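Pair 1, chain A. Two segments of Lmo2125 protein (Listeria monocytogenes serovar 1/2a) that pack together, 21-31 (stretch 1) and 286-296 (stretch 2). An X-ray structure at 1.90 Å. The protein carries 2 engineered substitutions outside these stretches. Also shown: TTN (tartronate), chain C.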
# COMPACT_ATOMS: atom_id res chain seq x y z
N ASP A 21 -0.93 -21.94 -5.76
CA ASP A 21 -0.01 -23.00 -5.27
C ASP A 21 0.09 -23.00 -3.75
O ASP A 21 0.13 -24.06 -3.11
CB ASP A 21 1.39 -22.85 -5.87
CG ASP A 21 1.42 -23.10 -7.38
OD1 ASP A 21 0.44 -23.66 -7.92
OD2 ASP A 21 2.44 -22.76 -8.01
N TYR A 22 0.14 -21.80 -3.17
CA TYR A 22 0.21 -21.65 -1.73
C TYR A 22 -1.02 -22.23 -1.06
O TYR A 22 -0.90 -23.02 -0.11
CB TYR A 22 0.37 -20.16 -1.35
CG TYR A 22 0.04 -19.87 0.08
CD1 TYR A 22 0.89 -20.28 1.10
CD2 TYR A 22 -1.13 -19.17 0.42
CE1 TYR A 22 0.59 -20.02 2.43
CE2 TYR A 22 -1.44 -18.91 1.75
CZ TYR A 22 -0.57 -19.33 2.75
OH TYR A 22 -0.86 -19.08 4.08
N VAL A 23 -2.20 -21.87 -1.56
CA VAL A 23 -3.44 -22.39 -0.99
C VAL A 23 -3.48 -23.93 -1.14
O VAL A 23 -3.86 -24.64 -0.19
CB VAL A 23 -4.69 -21.69 -1.56
CG1 VAL A 23 -5.97 -22.38 -1.11
CG2 VAL A 23 -4.71 -20.23 -1.13
N ASN A 24 -3.07 -24.43 -2.30
CA ASN A 24 -3.04 -25.89 -2.52
C ASN A 24 -2.08 -26.61 -1.57
O ASN A 24 -2.41 -27.70 -1.07
CB ASN A 24 -2.75 -26.26 -3.98
CG ASN A 24 -3.98 -26.15 -4.86
OD1 ASN A 24 -5.10 -26.37 -4.40
ND2 ASN A 24 -3.78 -25.83 -6.12
N LYS A 25 -0.94 -26.00 -1.29
CA LYS A 25 0.01 -26.56 -0.35
C LYS A 25 -0.58 -26.66 1.07
O LYS A 25 -0.46 -27.69 1.71
CB LYS A 25 1.30 -25.74 -0.28
CG LYS A 25 2.39 -26.38 0.57
CD LYS A 25 3.71 -25.62 0.47
CE LYS A 25 4.92 -26.49 0.77
NZ LYS A 25 5.22 -27.41 -0.36
N ILE A 26 -1.21 -25.59 1.55
CA ILE A 26 -1.70 -25.59 2.94
C ILE A 26 -3.10 -26.16 3.18
O ILE A 26 -3.43 -26.45 4.33
CB ILE A 26 -1.67 -24.18 3.56
CG1 ILE A 26 -2.73 -23.25 2.94
CG2 ILE A 26 -0.26 -23.60 3.42
CD1 ILE A 26 -2.90 -21.92 3.65
N LYS A 27 -3.92 -26.34 2.15
CA LYS A 27 -5.31 -26.76 2.40
C LYS A 27 -5.45 -28.14 3.05
O LYS A 27 -6.38 -28.37 3.82
CB LYS A 27 -6.15 -26.71 1.14
CG LYS A 27 -5.85 -27.80 0.13
CD LYS A 27 -6.69 -27.62 -1.10
CE LYS A 27 -6.57 -28.82 -2.01
NZ LYS A 27 -7.22 -28.54 -3.32
N GLY A 28 -4.53 -29.04 2.75
CA GLY A 28 -4.60 -30.42 3.25
C GLY A 28 -4.77 -30.56 4.75
O GLY A 28 -5.65 -31.29 5.22
N ASP A 29 -3.93 -29.87 5.52
CA ASP A 29 -3.98 -29.98 6.98
C ASP A 29 -5.28 -29.38 7.55
O ASP A 29 -5.81 -29.88 8.56
CB ASP A 29 -2.73 -29.38 7.61
CG ASP A 29 -1.48 -30.17 7.28
OD1 ASP A 29 -1.56 -31.41 7.20
OD2 ASP A 29 -0.42 -29.56 7.11
N PHE A 30 -5.81 -28.36 6.87
CA PHE A 30 -7.09 -27.77 7.25
C PHE A 30 -8.22 -28.76 6.99
O PHE A 30 -9.11 -28.94 7.83
CB PHE A 30 -7.33 -26.48 6.49
CG PHE A 30 -8.64 -25.83 6.82
CD1 PHE A 30 -8.74 -24.99 7.93
CD2 PHE A 30 -9.76 -26.05 6.03
CE1 PHE A 30 -9.94 -24.37 8.25
CE2 PHE A 30 -10.97 -25.45 6.35
CZ PHE A 30 -11.06 -24.60 7.45
N GLU A 31 -8.19 -29.39 5.81
CA GLU A 31 -9.19 -30.42 5.45
C GLU A 31 -9.26 -31.53 6.50
O GLU A 31 -10.34 -31.91 6.95
CB GLU A 31 -8.88 -31.02 4.09
CG GLU A 31 -9.09 -30.04 2.94
CD GLU A 31 -8.77 -30.63 1.58
OE1 GLU A 31 -7.91 -31.55 1.49
OE2 GLU A 31 -9.38 -30.17 0.60
N ASP A 286 -19.18 -20.74 9.47
CA ASP A 286 -18.42 -21.32 10.59
C ASP A 286 -17.11 -21.89 10.07
O ASP A 286 -16.06 -21.60 10.63
CB ASP A 286 -19.20 -22.42 11.34
CG ASP A 286 -20.40 -21.90 12.10
OD1 ASP A 286 -20.45 -20.69 12.44
OD2 ASP A 286 -21.31 -22.72 12.40
N VAL A 287 -17.17 -22.69 9.00
CA VAL A 287 -15.95 -23.24 8.42
C VAL A 287 -15.06 -22.12 7.85
O VAL A 287 -13.84 -22.19 7.96
CB VAL A 287 -16.22 -24.32 7.36
CG1 VAL A 287 -14.92 -24.82 6.75
CG2 VAL A 287 -16.96 -25.50 7.99
N ALA A 288 -15.69 -21.10 7.24
CA ALA A 288 -14.95 -19.95 6.71
C ALA A 288 -14.17 -19.22 7.83
O ALA A 288 -13.01 -18.79 7.62
CB ALA A 288 -15.91 -18.97 6.04
N GLN A 289 -14.80 -19.07 8.99
CA GLN A 289 -14.14 -18.43 10.16
C GLN A 289 -12.92 -19.25 10.56
O GLN A 289 -11.84 -18.70 10.84
CB GLN A 289 -15.10 -18.31 11.34
CG GLN A 289 -14.45 -17.75 12.61
CD GLN A 289 -14.04 -16.30 12.46
OE1 GLN A 289 -14.89 -15.42 12.28
NE2 GLN A 289 -12.73 -16.02 12.56
N LYS A 290 -13.09 -20.58 10.58
CA LYS A 290 -11.99 -21.47 10.91
C LYS A 290 -10.86 -21.30 9.87
O LYS A 290 -9.71 -21.28 10.24
CB LYS A 290 -12.47 -22.91 11.03
CG LYS A 290 -13.38 -23.15 12.24
CD LYS A 290 -13.89 -24.58 12.25
CE LYS A 290 -14.72 -24.91 13.49
NZ LYS A 290 -15.99 -24.14 13.55
N TRP A 291 -11.21 -21.13 8.60
CA TRP A 291 -10.20 -20.90 7.55
C TRP A 291 -9.40 -19.63 7.79
O TRP A 291 -8.19 -19.64 7.66
CB TRP A 291 -10.83 -20.86 6.14
CG TRP A 291 -9.82 -20.56 5.08
CD1 TRP A 291 -9.55 -19.35 4.53
CD2 TRP A 291 -8.91 -21.49 4.48
NE1 TRP A 291 -8.54 -19.45 3.61
CE2 TRP A 291 -8.13 -20.77 3.56
CE3 TRP A 291 -8.68 -22.86 4.64
CZ2 TRP A 291 -7.14 -21.37 2.79
CZ3 TRP A 291 -7.70 -23.47 3.86
CH2 TRP A 291 -6.93 -22.72 2.95
N LEU A 292 -10.08 -18.53 8.12
CA LEU A 292 -9.37 -17.29 8.41
C LEU A 292 -8.36 -17.45 9.56
O LEU A 292 -7.22 -16.96 9.47
CB LEU A 292 -10.34 -16.14 8.70
CG LEU A 292 -10.77 -15.27 7.51
CD1 LEU A 292 -11.39 -16.09 6.39
CD2 LEU A 292 -11.72 -14.16 7.95
N ASP A 293 -8.78 -18.14 10.62
CA ASP A 293 -7.93 -18.39 11.80
C ASP A 293 -6.76 -19.31 11.45
O ASP A 293 -5.67 -19.18 12.03
CB ASP A 293 -8.75 -19.02 12.94
CG ASP A 293 -9.79 -18.06 13.54
OD1 ASP A 293 -9.72 -16.84 13.26
OD2 ASP A 293 -10.67 -18.53 14.28
N TYR A 294 -7.01 -20.26 10.56
CA TYR A 294 -5.97 -21.16 10.07
C TYR A 294 -4.93 -20.43 9.19
O TYR A 294 -3.72 -20.42 9.49
CB TYR A 294 -6.61 -22.27 9.25
CG TYR A 294 -5.65 -23.24 8.59
CD1 TYR A 294 -5.06 -24.26 9.31
CD2 TYR A 294 -5.36 -23.15 7.22
CE1 TYR A 294 -4.18 -25.16 8.71
CE2 TYR A 294 -4.48 -24.05 6.61
CZ TYR A 294 -3.89 -25.06 7.37
OH TYR A 294 -3.01 -25.96 6.81
N VAL A 295 -5.40 -19.81 8.11
CA VAL A 295 -4.50 -19.19 7.14
C VAL A 295 -3.69 -18.02 7.72
O VAL A 295 -2.62 -17.69 7.19
CB VAL A 295 -5.25 -18.81 5.82
CG1 VAL A 295 -6.14 -17.59 6.02
CG2 VAL A 295 -4.28 -18.50 4.70
N THR A 296 -4.19 -17.41 8.80
CA THR A 296 -3.48 -16.29 9.44
C THR A 296 -2.69 -16.72 10.69
O THR A 296 -2.16 -15.86 11.40
CB THR A 296 -4.41 -15.08 9.76
OG1 THR A 296 -5.45 -15.46 10.67
CG2 THR A 296 -5.02 -14.54 8.50
C1 TTN C . -22.83 -21.74 8.75
C2 TTN C . -24.22 -21.43 8.26
C3 TTN C . -24.27 -20.13 7.49
O1 TTN C . -22.30 -20.96 9.57
O2 TTN C . -22.24 -22.77 8.34
O3 TTN C . -24.71 -22.47 7.41
O4 TTN C . -23.23 -19.69 6.97
O5 TTN C . -25.37 -19.55 7.40
O HOH W 1 -1.42 -16.67 5.17

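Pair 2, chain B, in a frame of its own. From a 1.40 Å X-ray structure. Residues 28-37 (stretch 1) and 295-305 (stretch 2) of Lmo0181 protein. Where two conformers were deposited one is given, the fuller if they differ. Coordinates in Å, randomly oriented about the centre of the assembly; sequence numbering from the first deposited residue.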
# COMPACT_ATOMS: atom_id res chain seq x y z
N ALA B 28 14.19 -0.21 -12.08
CA ALA B 28 14.76 -0.84 -10.90
C ALA B 28 14.64 -2.36 -10.97
O ALA B 28 15.62 -3.08 -10.72
CB ALA B 28 14.06 -0.34 -9.66
N LEU B 29 13.48 -2.87 -11.36
CA LEU B 29 13.31 -4.31 -11.35
C LEU B 29 14.21 -4.96 -12.39
O LEU B 29 14.81 -6.01 -12.12
CB LEU B 29 11.86 -4.71 -11.59
CG LEU B 29 11.57 -6.22 -11.58
CD1 LEU B 29 12.01 -6.98 -10.34
CD2 LEU B 29 10.09 -6.38 -11.85
N ASP B 30 14.31 -4.36 -13.57
CA ASP B 30 15.20 -4.90 -14.60
C ASP B 30 16.66 -4.97 -14.12
O ASP B 30 17.34 -5.98 -14.38
CB ASP B 30 15.10 -4.12 -15.91
CG ASP B 30 13.74 -4.25 -16.62
OD1 ASP B 30 12.92 -5.08 -16.19
OD2 ASP B 30 13.47 -3.52 -17.61
N GLU B 31 17.12 -3.95 -13.42
CA GLU B 31 18.47 -3.96 -12.87
C GLU B 31 18.63 -5.03 -11.81
O GLU B 31 19.64 -5.71 -11.80
CB GLU B 31 18.81 -2.60 -12.29
CG GLU B 31 20.31 -2.45 -12.11
CD GLU B 31 20.71 -1.11 -11.53
OE1 GLU B 31 19.85 -0.20 -11.42
OE2 GLU B 31 21.92 -1.04 -11.19
N MET B 32 17.63 -5.24 -10.95
CA MET B 32 17.69 -6.34 -10.00
C MET B 32 17.78 -7.70 -10.68
O MET B 32 18.58 -8.53 -10.27
CB MET B 32 16.47 -6.31 -9.09
CG MET B 32 16.47 -5.11 -8.17
SD MET B 32 14.99 -5.15 -7.16
CE MET B 32 15.10 -3.59 -6.31
N VAL B 33 16.99 -7.90 -11.73
CA VAL B 33 17.04 -9.17 -12.47
C VAL B 33 18.43 -9.37 -13.10
O VAL B 33 18.99 -10.48 -13.02
CB VAL B 33 15.89 -9.30 -13.50
CG1 VAL B 33 16.06 -10.47 -14.45
CG2 VAL B 33 14.57 -9.36 -12.74
N LYS B 34 18.98 -8.33 -13.71
CA LYS B 34 20.31 -8.42 -14.28
C LYS B 34 21.35 -8.83 -13.23
O LYS B 34 22.23 -9.63 -13.50
CB LYS B 34 20.70 -7.09 -14.92
CG LYS B 34 22.14 -6.94 -15.43
CD LYS B 34 22.53 -5.56 -15.92
CE LYS B 34 22.56 -4.50 -14.81
NZ LYS B 34 22.91 -3.20 -15.37
N GLU B 35 21.28 -8.20 -12.07
CA GLU B 35 22.24 -8.50 -11.00
C GLU B 35 22.04 -9.93 -10.45
O GLU B 35 23.00 -10.67 -10.23
CB GLU B 35 22.12 -7.45 -9.88
CG GLU B 35 22.60 -6.09 -10.35
CD GLU B 35 24.08 -6.01 -10.62
OE1 GLU B 35 24.84 -6.70 -9.92
OE2 GLU B 35 24.53 -5.22 -11.49
N PHE B 36 20.79 -10.34 -10.33
CA PHE B 36 20.48 -11.70 -9.91
C PHE B 36 21.06 -12.73 -10.89
O PHE B 36 21.66 -13.71 -10.48
CB PHE B 36 18.97 -11.92 -9.76
CG PHE B 36 18.62 -13.35 -9.48
CD1 PHE B 36 18.78 -13.88 -8.23
CD2 PHE B 36 18.11 -14.18 -10.49
CE1 PHE B 36 18.49 -15.22 -7.94
CE2 PHE B 36 17.82 -15.51 -10.20
CZ PHE B 36 17.99 -16.02 -8.94
N GLU B 37 20.87 -12.46 -12.17
CA GLU B 37 21.34 -13.36 -13.22
C GLU B 37 22.86 -13.40 -13.27
O GLU B 37 23.43 -14.46 -13.54
CB GLU B 37 20.73 -12.99 -14.55
CG GLU B 37 19.23 -13.30 -14.58
CD GLU B 37 18.58 -12.97 -15.92
OE1 GLU B 37 19.18 -12.29 -16.79
OE2 GLU B 37 17.45 -13.42 -16.14
N GLU B 295 13.71 -24.41 -5.79
CA GLU B 295 14.98 -23.92 -5.30
C GLU B 295 15.36 -22.63 -6.02
O GLU B 295 15.74 -21.65 -5.38
CB GLU B 295 16.07 -24.99 -5.47
CG GLU B 295 17.44 -24.60 -4.92
CD GLU B 295 17.47 -24.22 -3.45
OE1 GLU B 295 16.66 -24.76 -2.66
OE2 GLU B 295 18.33 -23.35 -3.08
N ALA B 296 15.24 -22.64 -7.35
CA ALA B 296 15.57 -21.45 -8.13
C ALA B 296 14.65 -20.28 -7.80
O ALA B 296 15.07 -19.14 -7.70
CB ALA B 296 15.51 -21.76 -9.61
N ALA B 297 13.35 -20.54 -7.65
CA ALA B 297 12.37 -19.49 -7.30
C ALA B 297 12.67 -18.92 -5.93
O ALA B 297 12.62 -17.71 -5.74
CB ALA B 297 10.98 -20.06 -7.39
N PHE B 298 12.99 -19.79 -4.97
CA PHE B 298 13.41 -19.35 -3.67
C PHE B 298 14.66 -18.50 -3.70
O PHE B 298 14.74 -17.49 -3.00
CB PHE B 298 13.60 -20.54 -2.71
CG PHE B 298 14.09 -20.08 -1.38
CD1 PHE B 298 13.21 -19.47 -0.49
CD2 PHE B 298 15.43 -20.13 -1.06
CE1 PHE B 298 13.68 -18.95 0.71
CE2 PHE B 298 15.88 -19.64 0.15
CZ PHE B 298 15.00 -19.07 1.05
N LYS B 299 15.62 -18.88 -4.53
CA LYS B 299 16.85 -18.07 -4.60
C LYS B 299 16.52 -16.66 -5.10
O LYS B 299 17.07 -15.67 -4.62
CB LYS B 299 17.88 -18.70 -5.51
CG LYS B 299 18.59 -19.88 -4.87
CD LYS B 299 19.54 -20.45 -5.91
CE LYS B 299 20.24 -21.66 -5.42
NZ LYS B 299 20.98 -21.37 -4.18
N PHE B 300 15.64 -16.56 -6.08
CA PHE B 300 15.23 -15.24 -6.55
C PHE B 300 14.45 -14.49 -5.45
O PHE B 300 14.73 -13.30 -5.21
CB PHE B 300 14.36 -15.39 -7.80
CG PHE B 300 13.88 -14.05 -8.31
CD1 PHE B 300 14.80 -13.16 -8.83
CD2 PHE B 300 12.55 -13.65 -8.17
CE1 PHE B 300 14.39 -11.90 -9.28
CE2 PHE B 300 12.14 -12.43 -8.63
CZ PHE B 300 13.05 -11.55 -9.17
N ALA B 301 13.51 -15.14 -4.75
CA ALA B 301 12.81 -14.50 -3.66
C ALA B 301 13.73 -14.01 -2.57
O ALA B 301 13.55 -12.91 -2.02
CB ALA B 301 11.73 -15.43 -3.08
N SER B 302 14.72 -14.84 -2.22
CA SER B 302 15.69 -14.50 -1.20
C SER B 302 16.54 -13.32 -1.63
O SER B 302 16.81 -12.41 -0.84
CB SER B 302 16.53 -15.73 -0.85
OG SER B 302 17.45 -15.38 0.18
N PHE B 303 17.01 -13.32 -2.87
CA PHE B 303 17.75 -12.19 -3.44
C PHE B 303 16.95 -10.89 -3.32
O PHE B 303 17.43 -9.86 -2.86
CB PHE B 303 18.10 -12.50 -4.93
CG PHE B 303 18.71 -11.35 -5.68
CD1 PHE B 303 17.90 -10.43 -6.33
CD2 PHE B 303 20.09 -11.20 -5.76
CE1 PHE B 303 18.47 -9.36 -7.03
CE2 PHE B 303 20.63 -10.13 -6.47
CZ PHE B 303 19.82 -9.22 -7.11
N MET B 304 15.71 -10.92 -3.75
CA MET B 304 14.87 -9.74 -3.73
C MET B 304 14.68 -9.32 -2.29
O MET B 304 14.60 -8.12 -2.03
CB MET B 304 13.53 -10.02 -4.40
CG MET B 304 13.62 -10.17 -5.89
SD MET B 304 14.03 -8.68 -6.78
CE MET B 304 12.41 -7.87 -6.85
N SER B 305 14.66 -10.23 -1.33
CA SER B 305 14.40 -9.89 0.05
C SER B 305 15.58 -9.21 0.72
O SER B 305 15.43 -8.16 1.39
CB SER B 305 14.02 -11.16 0.82
OG SER B 305 13.71 -10.85 2.16

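Both pairs are two helices of one chain, far apart in sequence, that cross at a steep angle. In pair 1 the N-to-C directions differ by 120° and the axes approach to 11.0 Å. In pair 2 the values are 122° and 10.8 Å. The central residues superpose with an RMSD of 0.7 Å.

The anchor is the same in both. Phe A30 matches Phe B36, and their side-chain centres fall 0.3 Å apart. Both have chi1 in t and point toward the other helix. Phe A30 sits as a knob among Val A287, Lys A290, Trp A291 and Tyr A294. Phe B36 touches the matching residues Ala B296, Lys B299, Phe B300 and Phe B303.

Aromatic residues flank the anchor at matched positions. Trp A291 matches Phe B300. Each turns its ring edge to the face of the anchor. The planes meet at 84° in pair 1 and 81° in pair 2. CE3 of Trp A291 lies 3.6 Å from CD2 of Phe A30; CD1 of Phe B300 lies 3.8 Å from CD2 of Phe B36. Trp A291 as a whole residue has 86 Å² covered by the other stretch, against 57 Å² for Phe B300. CH2 of Trp A291 lies 4.2 Å from both CG1 of Val A23 and CD1 of Ile A26.

Tyr A294 matches Phe B303. In both pairs the anchor CB lies over the face of this ring: CB of Phe A30 and CB of Phe B36 are each 3.8 Å from the ring centroid of their partner. The ring pairings differ in tilt. Phe A30 and Tyr A294 are oblique, with planes at 57°, whereas the edge of Phe B36 meets the face of Phe B303 at 69°.

The hydroxyl makes the clearest chemical difference. OH of Tyr A294 donates a hydrogen bond of 2.6 Å to O of Ile A26. Phe B303 has no hydroxyl. Its CE1 instead lies 3.3 Å from O of Met B32, the matching carbonyl, and no hydrogen bond joins the two stretches of pair 2.

Beside the aromatic cluster, different apolar side chains fill the same space. Ile A26 matches Met B32, and Val A295 matches Met B304. In pair 1 branched chains meet, with CD1 of Ile A26 3.8 Å from CG2 of Val A295. In pair 2 two flexible thioethers meet, with SD of Met B32 3.7 Å from SD of Met B304. The longer Met B304 also reaches Leu B29, its CE 3.6 Å from CD1 of that residue. In pair 1 Tyr A22 adds a contact, its OH 3.5 Å from CG2 of Val A295. Water 1 donates to OH of Tyr A22 (2.7 Å) and to O of Val A295 (2.6 Å), bridging the helices.

Val A287 and Ala B296 match, but their side chains approach the anchor differently. CG1 of Val A287 packs 3.9 Å from CZ of Phe A30. CB of Ala B296 stays 6.3 Å from CZ of Phe B36.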